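Local atomic coordinates of FACT complex subunit SPT16 (Ashbya gossypii, PDB entry 6A8M), a protein that probably reorganizes nucleosomes as a histone-chaperone subunit of the FACT complex during transcription, DNA replication and DNA repair. Residues Pro30-Phe35 with Glu123-Ala128; Gly129-Leu134 with Gly160-Asp165; Leu322-Glu327 with Asp344-Tyr349. All blocks are in the same frame, centred on the assembly; numbering follows the deposited sequence.

Contact 1 of 3, residues Pro30-Phe35 with Glu123-Ala128; sequences PSSLVF and ERVREA
Ser31, Ser32 and Val34 meet Val125 and Ala128 in a helix-on-sheet packing contact, largely buried, where the last turns of helix 113-128 lie against the start of strand 32-37 in the N-terminal lobe. The helix runs roughly antiparallel to the strand, at 148° and with 9.0 Å between the axes of the two short segments. Val125 and Ala128 are the helix residues that meet the strand. CG2 of Val125 approaches CG2 of Val34 at 3.8 Å, the two side chains crossing obliquely, while CG1 of Val125 rests 3.7 Å from the OG of Ser32. The Ser32 hydroxyl reaches this branch because OG sits between the backbone N and the carbonyl carbon (chi1 62°). Strand 32-37 is an inner strand of the mixed sheet of this lobe, whose sequence family belongs to the aminopeptidase P N-terminal-like group. Val132 on the neighbouring strand touches Ser32, Val34 and Val125, so the helix spans both strands rather than one. One turn beyond Val125, the CB of Ala128 lies 4.1 Å from the CB of Ser32 and 3.7 Å from the carbonyl O of Ser31. In return, the CB of Ser31 comes within 3.3 Å of the Ala128 O, near the end of the helix. On the outward side of the same helix, the NH2 of Arg126 forms a salt bridge with OE1 of Glu123 at 2.7 Å, in the plane of the guanidinium.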
ATOM      1  N   PRO A  30       2.768   7.375  24.106  1.00 21.85           N
ATOM      2  CA  PRO A  30       1.634   8.306  24.087  1.00 22.47           C
ATOM      3  C   PRO A  30       0.566   7.842  25.069  1.00 22.63           C
ATOM      4  O   PRO A  30       0.348   6.641  25.250  1.00 24.40           O
ATOM      5  CB  PRO A  30       1.143   8.247  22.632  1.00 21.03           C
ATOM      6  CG  PRO A  30       1.560   6.871  22.164  1.00 20.24           C
ATOM      7  CD  PRO A  30       2.868   6.582  22.864  1.00 23.31           C
ATOM      8  N   SER A  31      -0.087   8.808  25.713  1.00 23.10           N
ATOM      9  CA  SER A  31      -1.162   8.541  26.660  1.00 25.90           C
ATOM     10  C   SER A  31      -2.535   8.531  26.006  1.00 22.69           C
ATOM     11  O   SER A  31      -3.508   8.085  26.633  1.00 22.25           O
ATOM     12  CB  SER A  31      -1.158   9.588  27.777  1.00 28.94           C
ATOM     13  OG  SER A  31       0.096   9.639  28.428  1.00 33.29           O
ATOM     14  N   SER A  32      -2.630   9.009  24.772  1.00 21.03           N
ATOM     15  CA  SER A  32      -3.863   9.054  23.994  1.00 20.92           C
ATOM     16  C   SER A  32      -3.453   9.294  22.548  1.00 20.48           C
ATOM     17  O   SER A  32      -2.315   9.664  22.273  1.00 20.40           O
ATOM     18  CB  SER A  32      -4.811  10.156  24.476  1.00 23.41           C
ATOM     19  OG  SER A  32      -4.242  11.455  24.345  1.00 23.10           O
ATOM     20  N   LEU A  33      -4.400   9.087  21.633  1.00 18.12           N
ATOM     21  CA  LEU A  33      -4.194   9.276  20.203  1.00 17.79           C
ATOM     22  C   LEU A  33      -5.258  10.231  19.693  1.00 16.21           C
ATOM     23  O   LEU A  33      -6.408  10.154  20.132  1.00 15.07           O
ATOM     24  CB  LEU A  33      -4.307   7.960  19.438  1.00 16.13           C
ATOM     25  CG  LEU A  33      -3.433   6.793  19.891  1.00 16.88           C
ATOM     26  CD1 LEU A  33      -3.672   5.590  19.021  1.00 15.18           C
ATOM     27  CD2 LEU A  33      -1.954   7.226  19.852  1.00 19.86           C
ATOM     28  N   VAL A  34      -4.892  11.120  18.765  1.00 15.61           N
ATOM     29  CA  VAL A  34      -5.871  11.953  18.066  1.00 15.94           C
ATOM     30  C   VAL A  34      -5.586  11.935  16.565  1.00 15.68           C
ATOM     31  O   VAL A  34      -4.474  12.270  16.139  1.00 16.42           O
ATOM     32  CB  VAL A  34      -5.879  13.405  18.578  1.00 17.19           C
ATOM     33  CG1 VAL A  34      -6.969  14.182  17.857  1.00 15.30           C
ATOM     34  CG2 VAL A  34      -6.091  13.462  20.116  1.00 16.41           C
ATOM     35  N   PHE A  35      -6.601  11.579  15.769  1.00 14.23           N
ATOM     36  CA  PHE A  35      -6.519  11.559  14.312  1.00 13.68           C
ATOM     37  C   PHE A  35      -7.637  12.426  13.750  1.00 14.22           C
ATOM     38  O   PHE A  35      -8.799  12.256  14.133  1.00 16.11           O
ATOM     39  CB  PHE A  35      -6.642  10.130  13.767  1.00 12.47           C
ATOM     40  CG  PHE A  35      -5.618   9.191  14.338  1.00 13.61           C
ATOM     41  CD1 PHE A  35      -4.349   9.157  13.803  1.00 14.84           C
ATOM     42  CD2 PHE A  35      -5.920   8.374  15.407  1.00 12.91           C
ATOM     43  CE1 PHE A  35      -3.382   8.310  14.320  1.00 16.76           C
ATOM     44  CE2 PHE A  35      -4.955   7.516  15.941  1.00 14.77           C
ATOM     45  CZ  PHE A  35      -3.685   7.490  15.394  1.00 16.79           C
ATOM     46  N   GLU A 123      -9.565  18.753  26.799  1.00 28.70           N
ATOM     47  CA  GLU A 123      -9.608  18.493  28.239  1.00 32.16           C
ATOM     48  C   GLU A 123      -9.368  17.012  28.533  1.00 32.28           C
ATOM     49  O   GLU A 123      -8.584  16.657  29.427  1.00 33.56           O
ATOM     50  CB  GLU A 123     -10.944  18.948  28.834  1.00 35.41           C
ATOM     51  CG  GLU A 123     -11.206  20.456  28.775  1.00 37.93           C
ATOM     52  CD  GLU A 123     -10.138  21.280  29.482  1.00 41.19           C
ATOM     53  OE1 GLU A 123     -10.109  21.287  30.734  1.00 41.20           O
ATOM     54  OE2 GLU A 123      -9.337  21.931  28.778  1.00 40.74           O
ATOM     55  N   ARG A 124     -10.026  16.130  27.786  1.00 28.12           N
ATOM     56  CA  ARG A 124      -9.805  14.706  28.005  1.00 25.79           C
ATOM     57  C   ARG A 124      -8.372  14.305  27.651  1.00 24.59           C
ATOM     58  O   ARG A 124      -7.764  13.487  28.351  1.00 25.91           O
ATOM     59  CB  ARG A 124     -10.831  13.893  27.215  1.00 28.17           C
ATOM     60  CG  ARG A 124     -10.956  12.455  27.685  1.00 31.35           C
ATOM     61  CD  ARG A 124     -12.110  11.727  27.021  1.00 34.07           C
ATOM     62  NE  ARG A 124     -13.383  12.434  27.173  1.00 35.79           N
ATOM     63  CZ  ARG A 124     -14.572  11.857  27.014  1.00 35.10           C
ATOM     64  NH1 ARG A 124     -14.640  10.563  26.704  1.00 32.68           N
ATOM     65  NH2 ARG A 124     -15.686  12.562  27.169  1.00 33.70           N
ATOM     66  N   VAL A 125      -7.805  14.883  26.583  1.00 21.49           N
ATOM     67  CA  VAL A 125      -6.451  14.519  26.161  1.00 21.94           C
ATOM     68  C   VAL A 125      -5.425  14.902  27.226  1.00 26.79           C
ATOM     69  O   VAL A 125      -4.533  14.115  27.568  1.00 25.81           O
ATOM     70  CB  VAL A 125      -6.129  15.159  24.798  1.00 21.36           C
ATOM     71  CG1 VAL A 125      -4.646  15.161  24.554  1.00 21.22           C
ATOM     72  CG2 VAL A 125      -6.869  14.425  23.666  1.00 18.93           C
ATOM     73  N   ARG A 126      -5.532  16.117  27.769  1.00 29.66           N
ATOM     74  CA  ARG A 126      -4.539  16.555  28.749  1.00 33.41           C
ATOM     75  C   ARG A 126      -4.685  15.799  30.064  1.00 31.94           C
ATOM     76  O   ARG A 126      -3.694  15.585  30.769  1.00 32.12           O
ATOM     77  CB  ARG A 126      -4.641  18.065  28.965  1.00 35.35           C
ATOM     78  CG  ARG A 126      -5.919  18.550  29.647  1.00 39.54           C
ATOM     79  CD  ARG A 126      -6.004  20.073  29.606  1.00 43.95           C
ATOM     80  NE  ARG A 126      -7.090  20.612  30.428  1.00 46.50           N
ATOM     81  CZ  ARG A 126      -6.920  21.154  31.631  1.00 49.13           C
ATOM     82  NH1 ARG A 126      -5.704  21.239  32.157  1.00 51.09           N
ATOM     83  NH2 ARG A 126      -7.965  21.620  32.307  1.00 49.05           N
ATOM     84  N   GLU A 127      -5.902  15.376  30.399  1.00 31.50           N
ATOM     85  CA  GLU A 127      -6.094  14.529  31.572  1.00 34.17           C
ATOM     86  C   GLU A 127      -5.379  13.197  31.399  1.00 31.25           C
ATOM     87  O   GLU A 127      -4.793  12.668  32.350  1.00 33.47           O
ATOM     88  CB  GLU A 127      -7.589  14.314  31.820  1.00 38.35           C
ATOM     89  CG  GLU A 127      -7.909  13.250  32.863  1.00 44.57           C
ATOM     90  CD  GLU A 127      -7.268  13.547  34.210  1.00 51.83           C
ATOM     91  OE1 GLU A 127      -7.146  14.743  34.573  1.00 53.94           O
ATOM     92  OE2 GLU A 127      -6.880  12.580  34.903  1.00 54.82           O
ATOM     93  N   ALA A 128      -5.399  12.655  30.179  1.00 25.50           N
ATOM     94  CA  ALA A 128      -4.726  11.392  29.895  1.00 24.50           C
ATOM     95  C   ALA A 128      -3.215  11.513  30.070  1.00 27.48           C
ATOM     96  O   ALA A 128      -2.569  10.592  30.587  1.00 29.15           O
ATOM     97  CB  ALA A 128      -5.076  10.928  28.476  1.00 20.63           C
TER

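Contact 2 of 3, residues Gly129-Leu134 with Gly160-Asp165; sequences GSAVGL and GLNGVD
Leu134 lays its CD1 methyl beside Gly163, 3.9 Å from the glycine CA, on one face of a pair of parallel strands. A side chain on Gly163 would run into this methyl; the absence of one accommodates the leucine, which is diagonal to it in the pairing. Val132 points to the same face, and its CG2 is 4.4 Å from the CB of Leu161, just ahead of the neighbouring strand. The CD2 branch of Leu161 reaches the first segment, 3.6 Å from the CA of Ser130. Trp152 of helix 143-158 touches Val132, Leu134 and Leu161 together, covering the apolar side chains on this face. On the other face, Ala131 and Val164 approach diagonally, the CB of Ala131 standing 4.1 Å from CG2 of Val164. Asp165 shares the face of Leu134, but its carboxylate is engaged by the Thr136 hydroxyl and the backbone N of Ser167.

Between the two faces the backbones are joined by four hydrogen bonds that alternate in direction. Asn162 N donates to Ser130 O at 2.9 Å and Val132 N to Asn162 O at 3.1 Å. Farther along, Val164 N reaches Val132 O and Leu134 N reaches Val164 O, each at 2.8 Å. Gly129, which leads the first strand out of helix 113-128, has a positive phi; at its backbone angles a CB would be jammed against the carbonyl O of Ala128, which suits glycine to this exit. This pairing, with helix 143-158 joining the two strands and packing on one face, is that of a beta-alpha-beta crossover at the edge of the lobe's mixed sheet.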
ATOM      1  N   GLY A 129      -2.635  12.627  29.650  1.00 28.32           N
ATOM      2  CA  GLY A 129      -1.193  12.780  29.713  1.00 31.90           C
ATOM      3  C   GLY A 129      -0.692  13.804  28.722  1.00 33.51           C
ATOM      4  O   GLY A 129      -1.429  14.313  27.873  1.00 32.08           O
ATOM      5  N   SER A 130       0.608  14.101  28.837  1.00 33.96           N
ATOM      6  CA  SER A 130       1.186  15.157  28.021  1.00 35.14           C
ATOM      7  C   SER A 130       1.628  14.653  26.654  1.00 32.70           C
ATOM      8  O   SER A 130       1.698  15.445  25.711  1.00 32.78           O
ATOM      9  CB  SER A 130       2.367  15.813  28.747  1.00 41.59           C
ATOM     10  OG  SER A 130       3.328  14.853  29.145  1.00 44.77           O
ATOM     11  N   ALA A 131       1.937  13.364  26.528  1.00 31.10           N
ATOM     12  CA  ALA A 131       2.328  12.786  25.246  1.00 29.46           C
ATOM     13  C   ALA A 131       1.077  12.345  24.497  1.00 28.13           C
ATOM     14  O   ALA A 131       0.321  11.493  24.986  1.00 27.26           O
ATOM     15  CB  ALA A 131       3.276  11.603  25.440  1.00 29.54           C
ATOM     16  N   VAL A 132       0.888  12.893  23.295  1.00 25.83           N
ATOM     17  CA  VAL A 132      -0.280  12.627  22.461  1.00 23.14           C
ATOM     18  C   VAL A 132       0.197  12.046  21.142  1.00 21.43           C
ATOM     19  O   VAL A 132       1.002  12.670  20.449  1.00 20.41           O
ATOM     20  CB  VAL A 132      -1.094  13.913  22.221  1.00 24.30           C
ATOM     21  CG1 VAL A 132      -2.455  13.580  21.645  1.00 22.24           C
ATOM     22  CG2 VAL A 132      -1.225  14.706  23.516  1.00 24.76           C
ATOM     23  N   GLY A 133      -0.335  10.880  20.775  1.00 20.28           N
ATOM     24  CA  GLY A 133       0.047  10.241  19.528  1.00 20.12           C
ATOM     25  C   GLY A 133      -0.706  10.868  18.369  1.00 18.71           C
ATOM     26  O   GLY A 133      -1.928  11.029  18.422  1.00 17.06           O
ATOM     27  N   LEU A 134       0.031  11.252  17.330  1.00 17.67           N
ATOM     28  CA  LEU A 134      -0.520  11.976  16.197  1.00 17.86           C
ATOM     29  C   LEU A 134       0.063  11.422  14.905  1.00 17.00           C
ATOM     30  O   LEU A 134       1.164  10.870  14.896  1.00 17.98           O
ATOM     31  CB  LEU A 134      -0.196  13.471  16.275  1.00 19.12           C
ATOM     32  CG  LEU A 134      -0.681  14.241  17.499  1.00 21.56           C
ATOM     33  CD1 LEU A 134      -0.119  15.638  17.425  1.00 22.33           C
ATOM     34  CD2 LEU A 134      -2.191  14.272  17.501  1.00 21.54           C
ATOM     35  N   GLY A 160       1.436  21.550  28.424  1.00 47.97           N
ATOM     36  CA  GLY A 160       2.761  21.153  27.974  1.00 48.92           C
ATOM     37  C   GLY A 160       2.806  19.930  27.072  1.00 49.11           C
ATOM     38  O   GLY A 160       3.704  19.091  27.203  1.00 50.58           O
ATOM     39  N   LEU A 161       1.861  19.835  26.138  1.00 47.95           N
ATOM     40  CA  LEU A 161       1.670  18.617  25.353  1.00 47.13           C
ATOM     41  C   LEU A 161       2.745  18.464  24.283  1.00 48.40           C
ATOM     42  O   LEU A 161       3.078  19.419  23.575  1.00 51.04           O
ATOM     43  CB  LEU A 161       0.290  18.626  24.688  1.00 43.75           C
ATOM     44  CG  LEU A 161      -0.925  18.815  25.603  1.00 41.91           C
ATOM     45  CD1 LEU A 161      -2.227  18.753  24.819  1.00 37.66           C
ATOM     46  CD2 LEU A 161      -0.931  17.788  26.729  1.00 42.12           C
ATOM     47  N   ASN A 162       3.284  17.250  24.161  1.00 44.63           N
ATOM     48  CA  ASN A 162       4.211  16.918  23.087  1.00 40.32           C
ATOM     49  C   ASN A 162       3.532  15.936  22.145  1.00 36.36           C
ATOM     50  O   ASN A 162       3.116  14.849  22.564  1.00 32.93           O
ATOM     51  CB  ASN A 162       5.538  16.354  23.613  1.00 41.97           C
ATOM     52  CG  ASN A 162       5.364  15.213  24.607  1.00 42.32           C
ATOM     53  OD1 ASN A 162       4.887  15.416  25.726  1.00 45.34           O
ATOM     54  ND2 ASN A 162       5.805  14.017  24.223  1.00 38.93           N
ATOM     55  N   GLY A 163       3.396  16.341  20.885  1.00 34.31           N
ATOM     56  CA  GLY A 163       2.917  15.427  19.863  1.00 31.05           C
ATOM     57  C   GLY A 163       3.959  14.375  19.531  1.00 28.80           C
ATOM     58  O   GLY A 163       5.155  14.657  19.418  1.00 29.41           O
ATOM     59  N   VAL A 164       3.499  13.140  19.380  1.00 24.14           N
ATOM     60  CA  VAL A 164       4.378  11.997  19.191  1.00 22.54           C
ATOM     61  C   VAL A 164       3.947  11.307  17.908  1.00 21.66           C
ATOM     62  O   VAL A 164       2.805  10.861  17.809  1.00 20.19           O
ATOM     63  CB  VAL A 164       4.307  11.031  20.382  1.00 25.14           C
ATOM     64  CG1 VAL A 164       5.012   9.740  20.053  1.00 28.44           C
ATOM     65  CG2 VAL A 164       4.905  11.689  21.650  1.00 28.68           C
ATOM     66  N   ASP A 165       4.844  11.215  16.928  1.00 20.50           N
ATOM     67  CA  ASP A 165       4.444  10.544  15.697  1.00 20.15           C
ATOM     68  C   ASP A 165       4.277   9.048  15.935  1.00 19.43           C
ATOM     69  O   ASP A 165       5.078   8.423  16.634  1.00 21.00           O
ATOM     70  CB  ASP A 165       5.448  10.751  14.578  1.00 21.81           C
ATOM     71  CG  ASP A 165       4.917  10.238  13.263  1.00 23.61           C
ATOM     72  OD1 ASP A 165       4.111  10.959  12.630  1.00 27.20           O
ATOM     73  OD2 ASP A 165       5.264   9.099  12.898  1.00 23.52           O
TER

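Contact 3 of 3, residues Leu322-Glu327 with Asp344-Tyr349; sequences LLLQEE and DGAVNY
Tyr349 reaches across from helix 339-353 to Leu323, Leu324 and Glu327 of helix 312-332, and contributes the largest share of the buried surface. Its CB lies 3.9 Å from CD1 of Leu324. With CG anti to the backbone N (chi1 -166°), the ring is directed at helix 312-332. Farther out, two residues of that helix meet the ring from the same side. The Leu324 CD1 methyl approaches obliquely, 3.7 Å from CD2 of Tyr349, whereas CD1 of Tyr349 is 3.8 Å from CG of Glu327. The CB of Glu327 stands over the face, offset toward the rim, 4.2 Å from the ring centroid and 13° off the normal, in a CH-pi contact. The glutamate chain bends at chi2, which brings CD near CD1 of Tyr349; the carboxylate and ring planes are 10° apart.

Both helices belong to the M24 peptidase-like domain, whose pita-bread fold carries such helices against a curved sheet. Leu324 extends the packing inward, touching Leu399 and Phe401 of strand 394-405, and its CD1 also lies 4.1 Å from the CB of Ala346.

Beyond the ring centre, CE2 passes the backbone N and CA of Leu324. The OH of Tyr349 then ends 3.4 Å from the CB of Leu323. A water that donates to Leu323 O lies in weak hydrogen-bonding range of the hydroxyl. An alanine in place of Tyr349 would probably open a gap between the helices, leaving CB and CG of Glu327 and CB of Leu323 without the ring and hydroxyl they pack on. A second water donates to both Glu327 OE2 and Gly345 O, each at 2.7 Å, and Asn331 holds the same carboxylate oxygen.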
ATOM      1  N   LEU A 322      15.170 -14.131 -12.423  1.00 16.21           N
ATOM      2  CA  LEU A 322      14.153 -15.083 -11.979  1.00 16.28           C
ATOM      3  C   LEU A 322      14.640 -15.928 -10.813  1.00 16.52           C
ATOM      4  O   LEU A 322      13.895 -16.154  -9.846  1.00 18.93           O
ATOM      5  CB  LEU A 322      13.747 -16.005 -13.125  1.00 18.14           C
ATOM      6  CG  LEU A 322      12.809 -15.455 -14.180  1.00 18.60           C
ATOM      7  CD1 LEU A 322      12.606 -16.527 -15.266  1.00 18.65           C
ATOM      8  CD2 LEU A 322      11.476 -15.025 -13.559  1.00 18.55           C
ATOM      9  N   LEU A 323      15.870 -16.441 -10.912  1.00 14.05           N
ATOM     10  CA  LEU A 323      16.449 -17.265  -9.853  1.00 16.70           C
ATOM     11  C   LEU A 323      16.610 -16.475  -8.567  1.00 17.41           C
ATOM     12  O   LEU A 323      16.400 -17.007  -7.473  1.00 17.49           O
ATOM     13  CB  LEU A 323      17.804 -17.820 -10.305  1.00 18.20           C
ATOM     14  CG  LEU A 323      17.736 -18.775 -11.504  1.00 19.23           C
ATOM     15  CD1 LEU A 323      19.102 -19.248 -11.926  1.00 21.52           C
ATOM     16  CD2 LEU A 323      16.847 -19.965 -11.146  1.00 22.55           C
ATOM     17  N   LEU A 324      16.969 -15.196  -8.681  1.00 16.23           N
ATOM     18  CA  LEU A 324      17.121 -14.350  -7.499  1.00 15.32           C
ATOM     19  C   LEU A 324      15.784 -14.124  -6.807  1.00 16.85           C
ATOM     20  O   LEU A 324      15.686 -14.197  -5.573  1.00 15.25           O
ATOM     21  CB  LEU A 324      17.757 -13.015  -7.901  1.00 14.40           C
ATOM     22  CG  LEU A 324      17.793 -11.948  -6.800  1.00 13.75           C
ATOM     23  CD1 LEU A 324      18.712 -12.453  -5.673  1.00 14.57           C
ATOM     24  CD2 LEU A 324      18.314 -10.633  -7.342  1.00 14.01           C
ATOM     25  N   GLN A 325      14.741 -13.819  -7.581  1.00 16.58           N
ATOM     26  CA  GLN A 325      13.425 -13.648  -6.972  1.00 17.88           C
ATOM     27  C   GLN A 325      12.997 -14.920  -6.259  1.00 18.37           C
ATOM     28  O   GLN A 325      12.469 -14.874  -5.142  1.00 16.38           O
ATOM     29  CB  GLN A 325      12.383 -13.259  -8.028  1.00 19.91           C
ATOM     30  CG  GLN A 325      11.070 -12.806  -7.364  1.00 19.43           C
ATOM     31  CD  GLN A 325       9.857 -12.877  -8.268  1.00 20.21           C
ATOM     32  OE1 GLN A 325       9.616 -13.892  -8.938  1.00 23.76           O
ATOM     33  NE2 GLN A 325       9.064 -11.811  -8.265  1.00 16.72           N
ATOM     34  N   GLU A 326      13.235 -16.066  -6.890  1.00 19.00           N
ATOM     35  CA  GLU A 326      12.896 -17.340  -6.267  1.00 21.27           C
ATOM     36  C   GLU A 326      13.653 -17.533  -4.958  1.00 20.99           C
ATOM     37  O   GLU A 326      13.078 -17.987  -3.962  1.00 20.21           O
ATOM     38  CB  GLU A 326      13.188 -18.481  -7.244  1.00 26.97           C
ATOM     39  CG  GLU A 326      12.986 -19.872  -6.661  1.00 34.22           C
ATOM     40  CD  GLU A 326      11.528 -20.192  -6.382  1.00 40.10           C
ATOM     41  OE1 GLU A 326      10.649 -19.673  -7.099  1.00 40.85           O
ATOM     42  OE2 GLU A 326      11.262 -20.962  -5.435  1.00 42.44           O
ATOM     43  N   GLU A 327      14.946 -17.186  -4.942  1.00 16.93           N
ATOM     44  CA  GLU A 327      15.725 -17.268  -3.709  1.00 16.25           C
ATOM     45  C   GLU A 327      15.113 -16.401  -2.618  1.00 17.18           C
ATOM     46  O   GLU A 327      15.018 -16.820  -1.460  1.00 17.39           O
ATOM     47  CB  GLU A 327      17.175 -16.861  -3.996  1.00 16.02           C
ATOM     48  CG  GLU A 327      18.034 -16.501  -2.767  1.00 19.26           C
ATOM     49  CD  GLU A 327      18.399 -17.684  -1.877  1.00 23.07           C
ATOM     50  OE1 GLU A 327      18.078 -18.834  -2.232  1.00 21.54           O
ATOM     51  OE2 GLU A 327      19.023 -17.465  -0.811  1.00 23.20           O
ATOM     52  N   ASP A 344      20.184  -8.552   2.510  1.00 16.32           N
ATOM     53  CA  ASP A 344      21.564  -9.047   2.452  1.00 16.68           C
ATOM     54  C   ASP A 344      21.643 -10.429   1.801  1.00 17.75           C
ATOM     55  O   ASP A 344      22.623 -10.731   1.111  1.00 17.22           O
ATOM     56  CB  ASP A 344      22.187  -9.080   3.848  1.00 17.69           C
ATOM     57  CG  ASP A 344      22.538  -7.698   4.370  1.00 19.26           C
ATOM     58  OD1 ASP A 344      22.418  -6.740   3.587  1.00 19.52           O
ATOM     59  OD2 ASP A 344      22.965  -7.586   5.551  1.00 18.68           O
ATOM     60  N   GLY A 345      20.635 -11.280   2.011  1.00 17.53           N
ATOM     61  CA  GLY A 345      20.622 -12.572   1.325  1.00 18.03           C
ATOM     62  C   GLY A 345      20.547 -12.432  -0.189  1.00 16.72           C
ATOM     63  O   GLY A 345      21.143 -13.223  -0.926  1.00 16.96           O
ATOM     64  N   ALA A 346      19.774 -11.458  -0.673  1.00 15.48           N
ATOM     65  CA  ALA A 346      19.756 -11.148  -2.099  1.00 14.69           C
ATOM     66  C   ALA A 346      21.129 -10.682  -2.577  1.00 15.66           C
ATOM     67  O   ALA A 346      21.597 -11.083  -3.647  1.00 15.35           O
ATOM     68  CB  ALA A 346      18.689 -10.086  -2.384  1.00 14.09           C
ATOM     69  N   VAL A 347      21.767  -9.796  -1.814  1.00 15.40           N
ATOM     70  CA  VAL A 347      23.098  -9.321  -2.177  1.00 15.90           C
ATOM     71  C   VAL A 347      24.075 -10.481  -2.247  1.00 16.75           C
ATOM     72  O   VAL A 347      24.918 -10.548  -3.150  1.00 19.44           O
ATOM     73  CB  VAL A 347      23.565  -8.253  -1.179  1.00 16.26           C
ATOM     74  CG1 VAL A 347      25.033  -7.900  -1.439  1.00 17.01           C
ATOM     75  CG2 VAL A 347      22.652  -7.036  -1.291  1.00 15.46           C
ATOM     76  N   ASN A 348      23.986 -11.403  -1.286  1.00 17.31           N
ATOM     77  CA  ASN A 348      24.849 -12.582  -1.296  1.00 19.45           C
ATOM     78  C   ASN A 348      24.670 -13.372  -2.581  1.00 17.95           C
ATOM     79  O   ASN A 348      25.646 -13.830  -3.190  1.00 20.78           O
ATOM     80  CB  ASN A 348      24.544 -13.483  -0.099  1.00 24.52           C
ATOM     81  CG  ASN A 348      24.894 -12.860   1.228  1.00 28.35           C
ATOM     82  OD1 ASN A 348      25.577 -11.838   1.301  1.00 29.26           O
ATOM     83  ND2 ASN A 348      24.425 -13.488   2.302  1.00 29.05           N
ATOM     84  N   TYR A 349      23.416 -13.588  -2.978  1.00 18.17           N
ATOM     85  CA  TYR A 349      23.144 -14.412  -4.150  1.00 17.01           C
ATOM     86  C   TYR A 349      23.697 -13.760  -5.417  1.00 16.70           C
ATOM     87  O   TYR A 349      24.257 -14.440  -6.281  1.00 17.05           O
ATOM     88  CB  TYR A 349      21.636 -14.647  -4.244  1.00 16.31           C
ATOM     89  CG  TYR A 349      21.205 -15.735  -5.200  1.00 18.01           C
ATOM     90  CD1 TYR A 349      21.209 -17.070  -4.813  1.00 21.15           C
ATOM     91  CD2 TYR A 349      20.790 -15.424  -6.484  1.00 18.29           C
ATOM     92  CE1 TYR A 349      20.821 -18.064  -5.694  1.00 25.08           C
ATOM     93  CE2 TYR A 349      20.399 -16.406  -7.367  1.00 21.29           C
ATOM     94  CZ  TYR A 349      20.417 -17.723  -6.972  1.00 25.27           C
ATOM     95  OH  TYR A 349      20.026 -18.703  -7.869  1.00 26.66           O
TER
HETATM   96  O   HOH W   1      16.802 -19.604  -6.896  1.00 22.34           O
HETATM   97  O   HOH W   2      21.168 -15.869  -0.435  1.00 21.53           O

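From the N terminus, strand 32-37 leads, and contact 1 closes a loop of 87 residues when helix 113-128 returns to it. The chain then turns into strand 131-134, and contact 2 closes a loop of 25 residues that holds helix 143-158. They touch: strands 32-37 and 131-134 are neighbours in one sheet, with a probable hydrogen bond between Ser32 O and Gly133 N at 2.8 Å. Contact 3 closes a 16-residue connection, its centre about 46 Å from that of contact 1. All follow in series, neither nesting nor crossing: contact 1 ties helix 113-128, and contact 2 strand 162-165, to the sheet of the N-terminal lobe, and contact 3 pairs helices of the M24 peptidase-like domain.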